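Sensory box/response regulator (Mycobacterium smegmatis, PDB 5YRP) belongs to the sensory box/response regulator proteins of bacterial signalling and has an EAL domain that carries a magnesium ion. Local coordinates at residues A[10-21]-A[237-246]; A[120-131]-A[151-162]. All blocks are in the same frame, centred on the assembly; numbering follows the deposited sequence.

Both contacts belong to one EAL domain, a TIM-barrel-like fold whose first strand runs antiparallel to its neighbour. Both segments of contact 2 fall between the two of contact 1 in sequence: residues 10-21 come first, then 120-131 and 151-162, and finally 237-246. Contact 1 joins the hairpin of strands 7-15 and 21-29 to the last helix, 234-243. Contact 2 joins the segments that follow strands 114-119 and 142-149, strands that bring Glu117 and Asp147 to the magnesium ion. The centres lie about 31 Å apart on opposite sides of the chain's centre, nearest atoms about 15 Å. Contact 1 brings the first strands and the last helix together, whereas contact 2 lies at the interface with the second subunit.

Contact 1 of 2, residues A[10-21]-A[237-246]; sequences YLPEIDMRTGEV and MQTLLAKGRV
Val21 turns its CG1 away from the backbone N (chi1 178°) and onto Leu241, while CG2 faces Leu240; Met237, a selenomethionine bent at chi2 and chi3, curls its CE toward Pro12. These side chains seat the final helix of the EAL fold, 234-243, against the hairpin of strands 7-15 and 21-29. Val21 CG1 meets Leu241 CD2 at 3.7 Å, the two side chains set roughly perpendicular, and its CG2 lies 4.0 Å from Leu240 CG. The CE of Met237 sits 3.7 Å from Pro12 CB, and Leu240 CD2 reaches the CG of the same proline. Trp71 of helix 52-73 touches Met237, Leu241 and Tyr10.

At the hairpin end, Gly19 and Glu20 face Asp15 in a G1 bulge, Gly19 having positive phi. Gly244, the first residue beyond the helix, also has positive phi, and the chain then runs beside this turn, where Glu20 and Arg245 form a single beta bridge. Val21 N donates to Gly244 O (3.1 Å, 170°), and Val246 N to Gly19 O (2.8 Å). Past these bonds Val246 CG2 packs on Ile14 CD1 at 3.6 Å.

Contact 2 of 2, residues A[120-131]-A[151-162]; sequences ESVVVQDIETTR and TGYSVLSLLKSL
Glu120 reaches across to Val155 with an extended side chain: chi1 of -171° sets CG opposite the backbone N, and chi2 of 180° sets CD anti to CA. Glu120 CG lies 3.5 Å from Val155 CG2, the two side chains running alongside in opposite senses, and also meets Tyr153 O. CD lies against Ser154 CA. Beyond it, Glu120 OE2 accepts from Val155 N (3.1 Å, 152°), which meets it on the anti side, out of the carboxylate plane. A water donates to this oxygen and also bonds Ser154 OG, which in turn caps the following turn by accepting from Leu156 N. OE1, the other oxygen, accepts from Gly150 N, just before the segment.

Val123 packs between Val155 and Leu158: its CB lies 3.7 Å from Val155 CG2, while CG2 leans on Leu158 CD1. Farther on, Arg131 lays CG 3.8 Å from Leu162 CD2, and Ser161 sits over one face of its guanidinium.

Residues 151-162 open in loop 6 of the EAL fold, the DDFGTGYS loop begun by the magnesium ligand Asp147; in the second subunit Tyr153 meets its counterpart edge-to-face. Glu120 is consistent with the glutamate that steadies this loop in EAL relatives. With backbone N-H groups on both oxygens, the buried carboxylate has its rotation fixed, its negative charge is probably stabilised by them, and Gly150 and Val155 are tied to the Glu120 side chain.

Contact 1 of 2, residues A[10-21]-A[237-246]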
loop_
_atom_site.group_PDB
_atom_site.type_symbol
_atom_site.label_atom_id
_atom_site.label_comp_id
_atom_site.label_asym_id
_atom_site.label_seq_id
_atom_site.Cartn_x
_atom_site.Cartn_y
_atom_site.Cartn_z
ATOM N N TYR A 10 -16.588 -17.658 15.193
ATOM C CA TYR A 10 -15.642 -16.810 15.913
ATOM C C TYR A 10 -14.207 -17.282 15.784
ATOM O O TYR A 10 -13.855 -18.365 16.242
ATOM C CB TYR A 10 -16.035 -16.711 17.373
ATOM C CG TYR A 10 -17.355 -16.034 17.587
ATOM C CD1 TYR A 10 -17.427 -14.653 17.739
ATOM C CD2 TYR A 10 -18.534 -16.769 17.638
ATOM C CE1 TYR A 10 -18.638 -14.018 17.936
ATOM C CE2 TYR A 10 -19.752 -16.144 17.836
ATOM C CZ TYR A 10 -19.800 -14.768 17.984
ATOM O OH TYR A 10 -21.009 -14.138 18.183
ATOM N N LEU A 11 -13.393 -16.450 15.143
ATOM C CA LEU A 11 -11.969 -16.714 14.966
ATOM C C LEU A 11 -11.212 -16.018 16.086
ATOM O O LEU A 11 -11.102 -14.792 16.080
ATOM C CB LEU A 11 -11.502 -16.189 13.603
ATOM C CG LEU A 11 -10.003 -16.196 13.290
ATOM C CD1 LEU A 11 -9.378 -17.560 13.554
ATOM C CD2 LEU A 11 -9.772 -15.783 11.845
ATOM N N PRO A 12 -10.692 -16.790 17.057
ATOM C CA PRO A 12 -10.047 -16.140 18.187
ATOM C C PRO A 12 -8.670 -15.593 17.851
ATOM O O PRO A 12 -7.966 -16.123 16.988
ATOM C CB PRO A 12 -9.938 -17.255 19.225
ATOM C CG PRO A 12 -9.870 -18.496 18.432
ATOM C CD PRO A 12 -10.643 -18.259 17.168
ATOM N N GLU A 13 -8.315 -14.528 18.558
ATOM C CA GLU A 13 -7.053 -13.830 18.382
ATOM C C GLU A 13 -6.238 -13.974 19.653
ATOM O O GLU A 13 -6.620 -13.459 20.705
ATOM C CB GLU A 13 -7.322 -12.354 18.113
ATOM C CG GLU A 13 -6.080 -11.492 18.005
ATOM C CD GLU A 13 -6.433 -10.030 17.875
ATOM O OE1 GLU A 13 -5.721 -9.192 18.461
ATOM O OE2 GLU A 13 -7.436 -9.717 17.199
ATOM N N ILE A 14 -5.106 -14.659 19.549
ATOM C CA ILE A 14 -4.337 -15.002 20.730
ATOM C C ILE A 14 -3.004 -14.267 20.804
ATOM O O ILE A 14 -2.479 -13.797 19.801
ATOM C CB ILE A 14 -4.091 -16.522 20.818
ATOM C CG1 ILE A 14 -3.159 -16.996 19.703
ATOM C CG2 ILE A 14 -5.412 -17.277 20.750
ATOM C CD1 ILE A 14 -2.528 -18.340 19.998
ATOM N N ASP A 15 -2.484 -14.163 22.022
ATOM C CA ASP A 15 -1.105 -13.779 22.255
ATOM C C ASP A 15 -0.247 -15.014 22.021
ATOM O O ASP A 15 -0.349 -15.990 22.756
ATOM C CB ASP A 15 -0.931 -13.289 23.693
ATOM C CG ASP A 15 0.475 -12.785 23.983
ATOM O OD1 ASP A 15 1.354 -12.864 23.097
ATOM O OD2 ASP A 15 0.699 -12.305 25.114
HETATM N N MSE A 16 0.603 -14.967 21.004
HETATM C CA MSE A 16 1.400 -16.133 20.615
HETATM C C MSE A 16 2.509 -16.459 21.569
HETATM O O MSE A 16 3.106 -17.537 21.487
HETATM C CB MSE A 16 2.035 -15.864 19.270
HETATM C CG MSE A 16 0.985 -15.810 18.178
HETATM SE SE MSE A 16 1.959 -15.722 16.476
HETATM C CE MSE A 16 2.617 -13.870 16.618
ATOM N N ARG A 17 2.814 -15.525 22.464
ATOM C CA ARG A 17 3.779 -15.761 23.528
ATOM C C ARG A 17 3.164 -16.692 24.573
ATOM O O ARG A 17 3.711 -17.750 24.877
ATOM C CB ARG A 17 4.196 -14.437 24.180
ATOM C CG ARG A 17 4.807 -13.420 23.218
ATOM C CD ARG A 17 5.152 -12.098 23.896
ATOM N NE ARG A 17 3.983 -11.441 24.484
ATOM C CZ ARG A 17 3.939 -10.172 24.888
ATOM N NH1 ARG A 17 2.813 -9.687 25.408
ATOM N NH2 ARG A 17 5.002 -9.380 24.773
ATOM N N THR A 18 2.013 -16.286 25.100
ATOM C CA THR A 18 1.319 -17.016 26.165
ATOM C C THR A 18 0.380 -18.091 25.624
ATOM O O THR A 18 0.312 -19.195 26.154
ATOM C CB THR A 18 0.475 -16.051 27.027
ATOM O OG1 THR A 18 1.258 -14.912 27.387
ATOM C CG2 THR A 18 -0.035 -16.741 28.297
ATOM N N GLY A 19 -0.349 -17.750 24.570
ATOM C CA GLY A 19 -1.457 -18.569 24.084
ATOM C C GLY A 19 -2.795 -18.032 24.562
ATOM O O GLY A 19 -3.830 -18.638 24.301
ATOM N N GLU A 20 -2.769 -16.887 25.247
ATOM C CA GLU A 20 -3.967 -16.269 25.828
ATOM C C GLU A 20 -4.835 -15.600 24.758
ATOM O O GLU A 20 -4.318 -14.926 23.868
ATOM C CB GLU A 20 -3.565 -15.224 26.879
ATOM C CG GLU A 20 -4.746 -14.560 27.585
ATOM C CD GLU A 20 -4.352 -13.393 28.479
ATOM O OE1 GLU A 20 -3.178 -12.961 28.449
ATOM O OE2 GLU A 20 -5.233 -12.901 29.216
ATOM N N VAL A 21 -6.150 -15.776 24.869
ATOM C CA VAL A 21 -7.109 -15.156 23.954
ATOM C C VAL A 21 -7.323 -13.683 24.320
ATOM O O VAL A 21 -7.863 -13.370 25.383
ATOM C CB VAL A 21 -8.468 -15.890 23.974
ATOM C CG1 VAL A 21 -9.471 -15.205 23.055
ATOM C CG2 VAL A 21 -8.299 -17.346 23.563
HETATM N N MSE A 237 -16.494 -20.979 21.914
HETATM C CA MSE A 237 -15.685 -19.825 22.306
HETATM C C MSE A 237 -15.800 -19.584 23.786
HETATM O O MSE A 237 -14.797 -19.315 24.442
HETATM C CB MSE A 237 -16.119 -18.598 21.502
HETATM C CG MSE A 237 -15.320 -17.329 21.804
HETATM SE SE MSE A 237 -13.421 -17.489 21.296
HETATM C CE MSE A 237 -13.625 -17.362 19.352
ATOM N N GLN A 238 -17.017 -19.675 24.323
ATOM C CA GLN A 238 -17.231 -19.582 25.772
ATOM C C GLN A 238 -16.278 -20.519 26.486
ATOM O O GLN A 238 -15.503 -20.102 27.344
ATOM C CB GLN A 238 -18.660 -19.979 26.156
ATOM C CG GLN A 238 -19.649 -18.837 26.264
ATOM C CD GLN A 238 -20.889 -19.232 27.043
ATOM O OE1 GLN A 238 -21.406 -20.340 26.885
ATOM N NE2 GLN A 238 -21.373 -18.332 27.894
ATOM N N THR A 239 -16.362 -21.790 26.109
ATOM C CA THR A 239 -15.535 -22.847 26.679
ATOM C C THR A 239 -14.051 -22.485 26.595
ATOM O O THR A 239 -13.305 -22.659 27.555
ATOM C CB THR A 239 -15.816 -24.186 25.967
ATOM O OG1 THR A 239 -17.234 -24.413 25.931
ATOM C CG2 THR A 239 -15.144 -25.352 26.680
ATOM N N LEU A 240 -13.637 -21.958 25.450
ATOM C CA LEU A 240 -12.259 -21.526 25.256
ATOM C C LEU A 240 -11.906 -20.335 26.138
ATOM O O LEU A 240 -10.823 -20.274 26.705
ATOM C CB LEU A 240 -12.027 -21.170 23.788
ATOM C CG LEU A 240 -10.674 -20.554 23.414
ATOM C CD1 LEU A 240 -9.504 -21.377 23.931
ATOM C CD2 LEU A 240 -10.583 -20.404 21.904
ATOM N N LEU A 241 -12.824 -19.382 26.234
ATOM C CA LEU A 241 -12.632 -18.199 27.073
ATOM C C LEU A 241 -12.636 -18.540 28.556
ATOM O O LEU A 241 -11.995 -17.853 29.352
ATOM C CB LEU A 241 -13.710 -17.157 26.785
ATOM C CG LEU A 241 -13.639 -16.503 25.404
ATOM C CD1 LEU A 241 -14.901 -15.694 25.155
ATOM C CD2 LEU A 241 -12.410 -15.619 25.266
ATOM N N ALA A 242 -13.375 -19.588 28.919
ATOM C CA ALA A 242 -13.399 -20.093 30.293
ATOM C C ALA A 242 -12.010 -20.581 30.697
ATOM O O ALA A 242 -11.521 -20.279 31.788
ATOM C CB ALA A 242 -14.418 -21.217 30.430
ATOM N N LYS A 243 -11.383 -21.332 29.799
ATOM C CA LYS A 243 -10.006 -21.757 29.986
ATOM C C LYS A 243 -9.096 -20.536 29.952
ATOM O O LYS A 243 -8.263 -20.345 30.839
ATOM C CB LYS A 243 -9.596 -22.733 28.892
ATOM C CG LYS A 243 -10.413 -24.010 28.861
ATOM C CD LYS A 243 -9.984 -24.898 27.708
ATOM C CE LYS A 243 -11.036 -25.940 27.384
ATOM N NZ LYS A 243 -10.604 -26.810 26.256
ATOM N N GLY A 244 -9.271 -19.715 28.919
ATOM C CA GLY A 244 -8.538 -18.457 28.772
ATOM C C GLY A 244 -7.404 -18.505 27.763
ATOM O O GLY A 244 -6.929 -17.458 27.315
ATOM N N ARG A 245 -6.966 -19.713 27.405
ATOM C CA ARG A 245 -5.819 -19.892 26.514
ATOM C C ARG A 245 -6.025 -21.029 25.526
ATOM O O ARG A 245 -7.002 -21.769 25.602
ATOM C CB ARG A 245 -4.563 -20.209 27.328
ATOM C CG ARG A 245 -4.271 -19.261 28.481
ATOM C CD ARG A 245 -2.983 -19.637 29.202
ATOM N NE ARG A 245 -3.014 -21.015 29.705
ATOM C CZ ARG A 245 -2.530 -22.085 29.071
ATOM N NH1 ARG A 245 -1.952 -21.982 27.871
ATOM N NH2 ARG A 245 -2.630 -23.280 29.647
ATOM N N VAL A 246 -5.075 -21.153 24.604
ATOM C CA VAL A 246 -4.947 -22.327 23.740
ATOM C C VAL A 246 -3.541 -22.892 23.941
ATOM O O VAL A 246 -2.672 -22.202 24.483
ATOM C CB VAL A 246 -5.181 -22.000 22.246
ATOM C CG1 VAL A 246 -6.574 -21.433 22.034
ATOM C CG2 VAL A 246 -4.127 -21.043 21.708
#

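Contact 2 of 2, residues A[120-131]-A[151-162]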
loop_
_atom_site.group_PDB
_atom_site.type_symbol
_atom_site.label_atom_id
_atom_site.label_comp_id
_atom_site.label_asym_id
_atom_site.label_seq_id
_atom_site.Cartn_x
_atom_site.Cartn_y
_atom_site.Cartn_z
ATOM N N GLU A 120 -9.202 -1.701 3.924
ATOM C CA GLU A 120 -8.339 -0.577 3.573
ATOM C C GLU A 120 -8.898 0.240 2.402
ATOM O O GLU A 120 -8.748 1.459 2.365
ATOM C CB GLU A 120 -6.924 -1.072 3.258
ATOM C CG GLU A 120 -5.916 0.053 3.090
ATOM C CD GLU A 120 -4.513 -0.424 2.785
ATOM O OE1 GLU A 120 -4.337 -1.594 2.370
ATOM O OE2 GLU A 120 -3.581 0.392 2.950
ATOM N N SER A 121 -9.571 -0.431 1.467
ATOM C CA SER A 121 -10.142 0.220 0.278
ATOM C C SER A 121 -11.406 1.056 0.559
ATOM O O SER A 121 -12.380 0.997 -0.191
ATOM C CB SER A 121 -10.442 -0.839 -0.792
ATOM O OG SER A 121 -11.360 -1.805 -0.317
ATOM N N VAL A 122 -11.379 1.827 1.640
ATOM C CA VAL A 122 -12.455 2.766 1.984
ATOM C C VAL A 122 -11.946 4.218 1.960
ATOM O O VAL A 122 -12.720 5.165 2.103
ATOM C CB VAL A 122 -13.073 2.385 3.354
ATOM C CG1 VAL A 122 -14.015 3.456 3.883
ATOM C CG2 VAL A 122 -13.816 1.064 3.231
ATOM N N VAL A 123 -10.644 4.381 1.742
ATOM C CA VAL A 123 -10.008 5.701 1.688
ATOM C C VAL A 123 -10.663 6.621 0.652
ATOM O O VAL A 123 -11.077 7.733 0.979
ATOM C CB VAL A 123 -8.469 5.604 1.455
ATOM C CG1 VAL A 123 -8.094 4.707 0.275
ATOM C CG2 VAL A 123 -7.850 6.986 1.288
ATOM N N VAL A 124 -10.763 6.139 -0.583
ATOM C CA VAL A 124 -11.339 6.903 -1.696
ATOM C C VAL A 124 -12.716 6.348 -2.076
ATOM O O VAL A 124 -13.563 7.085 -2.584
ATOM C CB VAL A 124 -10.390 6.917 -2.923
ATOM C CG1 VAL A 124 -11.026 7.618 -4.119
ATOM C CG2 VAL A 124 -9.075 7.600 -2.566
ATOM N N GLN A 125 -12.939 5.058 -1.819
ATOM C CA GLN A 125 -14.240 4.429 -2.059
ATOM C C GLN A 125 -15.350 5.101 -1.245
ATOM O O GLN A 125 -16.520 5.057 -1.631
ATOM C CB GLN A 125 -14.179 2.931 -1.749
ATOM C CG GLN A 125 -15.365 2.136 -2.286
ATOM C CD GLN A 125 -15.099 0.640 -2.364
ATOM O OE1 GLN A 125 -13.974 0.208 -2.618
ATOM N NE2 GLN A 125 -16.142 -0.160 -2.159
ATOM N N ASP A 126 -14.972 5.702 -0.117
ATOM C CA ASP A 126 -15.842 6.617 0.625
ATOM C C ASP A 126 -15.147 7.969 0.830
ATOM O O ASP A 126 -13.924 8.070 0.731
ATOM C CB ASP A 126 -16.230 6.015 1.980
ATOM C CG ASP A 126 -17.158 4.813 1.851
ATOM O OD1 ASP A 126 -17.977 4.776 0.909
ATOM O OD2 ASP A 126 -17.083 3.907 2.709
ATOM N N ILE A 127 -15.944 8.999 1.110
ATOM C CA ILE A 127 -15.437 10.359 1.390
ATOM C C ILE A 127 -14.604 10.396 2.688
ATOM O O ILE A 127 -14.699 9.498 3.527
ATOM C CB ILE A 127 -16.603 11.399 1.433
ATOM C CG1 ILE A 127 -16.074 12.845 1.505
ATOM C CG2 ILE A 127 -17.566 11.100 2.579
ATOM C CD1 ILE A 127 -17.119 13.921 1.291
ATOM N N GLU A 128 -13.786 11.436 2.836
ATOM C CA GLU A 128 -12.945 11.642 4.025
ATOM C C GLU A 128 -13.686 11.987 5.316
ATOM O O GLU A 128 -13.061 12.152 6.363
ATOM C CB GLU A 128 -11.928 12.746 3.746
ATOM C CG GLU A 128 -10.952 12.403 2.639
ATOM C CD GLU A 128 -10.265 11.072 2.871
ATOM O OE1 GLU A 128 -10.014 10.728 4.045
ATOM O OE2 GLU A 128 -9.984 10.369 1.880
ATOM N N THR A 129 -15.010 12.092 5.239
ATOM C CA THR A 129 -15.859 12.219 6.427
ATOM C C THR A 129 -15.733 10.969 7.288
ATOM O O THR A 129 -16.230 10.924 8.411
ATOM C CB THR A 129 -17.355 12.365 6.080
ATOM O OG1 THR A 129 -17.866 11.119 5.581
ATOM C CG2 THR A 129 -17.593 13.481 5.062
ATOM N N THR A 130 -15.098 9.944 6.729
ATOM C CA THR A 130 -14.714 8.759 7.476
ATOM C C THR A 130 -14.016 9.158 8.773
ATOM O O THR A 130 -14.244 8.559 9.822
ATOM C CB THR A 130 -13.759 7.885 6.645
ATOM O OG1 THR A 130 -14.351 7.604 5.372
ATOM C CG2 THR A 130 -13.463 6.579 7.356
ATOM N N ARG A 131 -13.171 10.181 8.687
ATOM C CA ARG A 131 -12.455 10.710 9.848
ATOM C C ARG A 131 -13.406 11.077 10.982
ATOM O O ARG A 131 -13.161 10.749 12.142
ATOM C CB ARG A 131 -11.644 11.939 9.444
ATOM C CG ARG A 131 -10.531 11.630 8.460
ATOM C CD ARG A 131 -9.723 12.866 8.139
ATOM N NE ARG A 131 -8.716 12.595 7.122
ATOM C CZ ARG A 131 -7.916 13.516 6.597
ATOM N NH1 ARG A 131 -8.000 14.781 6.992
ATOM N NH2 ARG A 131 -7.029 13.172 5.672
ATOM N N THR A 151 -3.341 -4.583 0.618
ATOM C CA THR A 151 -3.996 -5.354 -0.440
ATOM C C THR A 151 -4.959 -4.510 -1.250
ATOM O O THR A 151 -5.030 -4.644 -2.466
ATOM C CB THR A 151 -4.809 -6.522 0.128
ATOM O OG1 THR A 151 -5.772 -6.021 1.060
ATOM C CG2 THR A 151 -3.902 -7.526 0.807
ATOM N N GLY A 152 -5.726 -3.668 -0.567
ATOM C CA GLY A 152 -6.680 -2.784 -1.231
ATOM C C GLY A 152 -6.055 -1.462 -1.636
ATOM O O GLY A 152 -4.836 -1.346 -1.748
ATOM N N TYR A 153 -6.908 -0.472 -1.873
ATOM C CA TYR A 153 -6.469 0.887 -2.168
ATOM C C TYR A 153 -5.788 1.474 -0.947
ATOM O O TYR A 153 -6.435 1.712 0.068
ATOM C CB TYR A 153 -7.657 1.769 -2.544
ATOM C CG TYR A 153 -8.237 1.473 -3.903
ATOM C CD1 TYR A 153 -9.241 0.519 -4.061
ATOM C CD2 TYR A 153 -7.792 2.152 -5.031
ATOM C CE1 TYR A 153 -9.782 0.248 -5.304
ATOM C CE2 TYR A 153 -8.326 1.888 -6.278
ATOM C CZ TYR A 153 -9.319 0.937 -6.409
ATOM O OH TYR A 153 -9.848 0.674 -7.650
ATOM N N SER A 154 -4.489 1.720 -1.056
ATOM C CA SER A 154 -3.677 2.064 0.105
ATOM C C SER A 154 -4.135 3.326 0.831
ATOM O O SER A 154 -4.639 4.265 0.215
ATOM C CB SER A 154 -2.214 2.216 -0.288
ATOM O OG SER A 154 -1.419 2.491 0.853
ATOM N N VAL A 155 -3.948 3.313 2.147
ATOM C CA VAL A 155 -4.262 4.440 3.022
ATOM C C VAL A 155 -2.975 5.077 3.552
ATOM O O VAL A 155 -3.033 6.004 4.360
ATOM C CB VAL A 155 -5.156 3.983 4.204
ATOM C CG1 VAL A 155 -5.460 5.118 5.171
ATOM C CG2 VAL A 155 -6.466 3.428 3.682
ATOM N N LEU A 156 -1.818 4.607 3.084
ATOM C CA LEU A 156 -0.534 5.139 3.557
ATOM C C LEU A 156 -0.547 6.662 3.641
ATOM O O LEU A 156 -0.067 7.237 4.619
ATOM C CB LEU A 156 0.617 4.681 2.659
ATOM C CG LEU A 156 1.059 3.225 2.801
ATOM C CD1 LEU A 156 2.137 2.910 1.781
ATOM C CD2 LEU A 156 1.568 2.922 4.199
ATOM N N SER A 157 -1.113 7.302 2.617
ATOM C CA SER A 157 -1.236 8.759 2.567
ATOM C C SER A 157 -1.934 9.333 3.799
ATOM O O SER A 157 -1.523 10.371 4.320
ATOM C CB SER A 157 -2.001 9.175 1.308
ATOM O OG SER A 157 -1.445 8.570 0.151
ATOM N N LEU A 158 -2.975 8.646 4.266
ATOM C CA LEU A 158 -3.831 9.150 5.346
ATOM C C LEU A 158 -3.699 8.437 6.695
ATOM O O LEU A 158 -4.410 8.789 7.632
ATOM C CB LEU A 158 -5.293 9.097 4.902
ATOM C CG LEU A 158 -5.607 9.656 3.512
ATOM C CD1 LEU A 158 -7.110 9.648 3.319
ATOM C CD2 LEU A 158 -5.061 11.062 3.305
ATOM N N LEU A 159 -2.806 7.455 6.806
ATOM C CA LEU A 159 -2.613 6.739 8.076
ATOM C C LEU A 159 -2.271 7.690 9.213
ATOM O O LEU A 159 -2.779 7.550 10.324
ATOM C CB LEU A 159 -1.502 5.691 7.970
ATOM C CG LEU A 159 -1.845 4.302 7.430
ATOM C CD1 LEU A 159 -0.617 3.409 7.549
ATOM C CD2 LEU A 159 -3.029 3.661 8.143
ATOM N N LYS A 160 -1.389 8.639 8.925
ATOM C CA LYS A 160 -1.009 9.677 9.883
ATOM C C LYS A 160 -2.208 10.522 10.348
ATOM O O LYS A 160 -2.335 10.833 11.534
ATOM C CB LYS A 160 0.073 10.583 9.283
ATOM C CG LYS A 160 -0.371 11.383 8.066
ATOM C CD LYS A 160 0.737 12.271 7.532
ATOM C CE LYS A 160 0.171 13.315 6.581
ATOM N NZ LYS A 160 1.218 14.164 5.952
ATOM N N SER A 161 -3.082 10.881 9.412
ATOM C CA SER A 161 -4.236 11.735 9.699
ATOM C C SER A 161 -5.422 10.939 10.245
ATOM O O SER A 161 -6.314 11.510 10.877
ATOM C CB SER A 161 -4.658 12.502 8.444
ATOM O OG SER A 161 -4.877 11.626 7.353
ATOM N N LEU A 162 -5.433 9.633 9.975
ATOM C CA LEU A 162 -6.472 8.728 10.476
ATOM C C LEU A 162 -6.188 8.217 11.877
ATOM O O LEU A 162 -5.105 7.697 12.139
ATOM C CB LEU A 162 -6.650 7.526 9.557
ATOM C CG LEU A 162 -7.508 7.799 8.328
ATOM C CD1 LEU A 162 -7.572 6.540 7.489
ATOM C CD2 LEU A 162 -8.910 8.251 8.710
HETATM O O HOH W 1 -1.369 0.115 1.761
HETATM O O HOH W 2 -2.612 -1.116 -0.533
#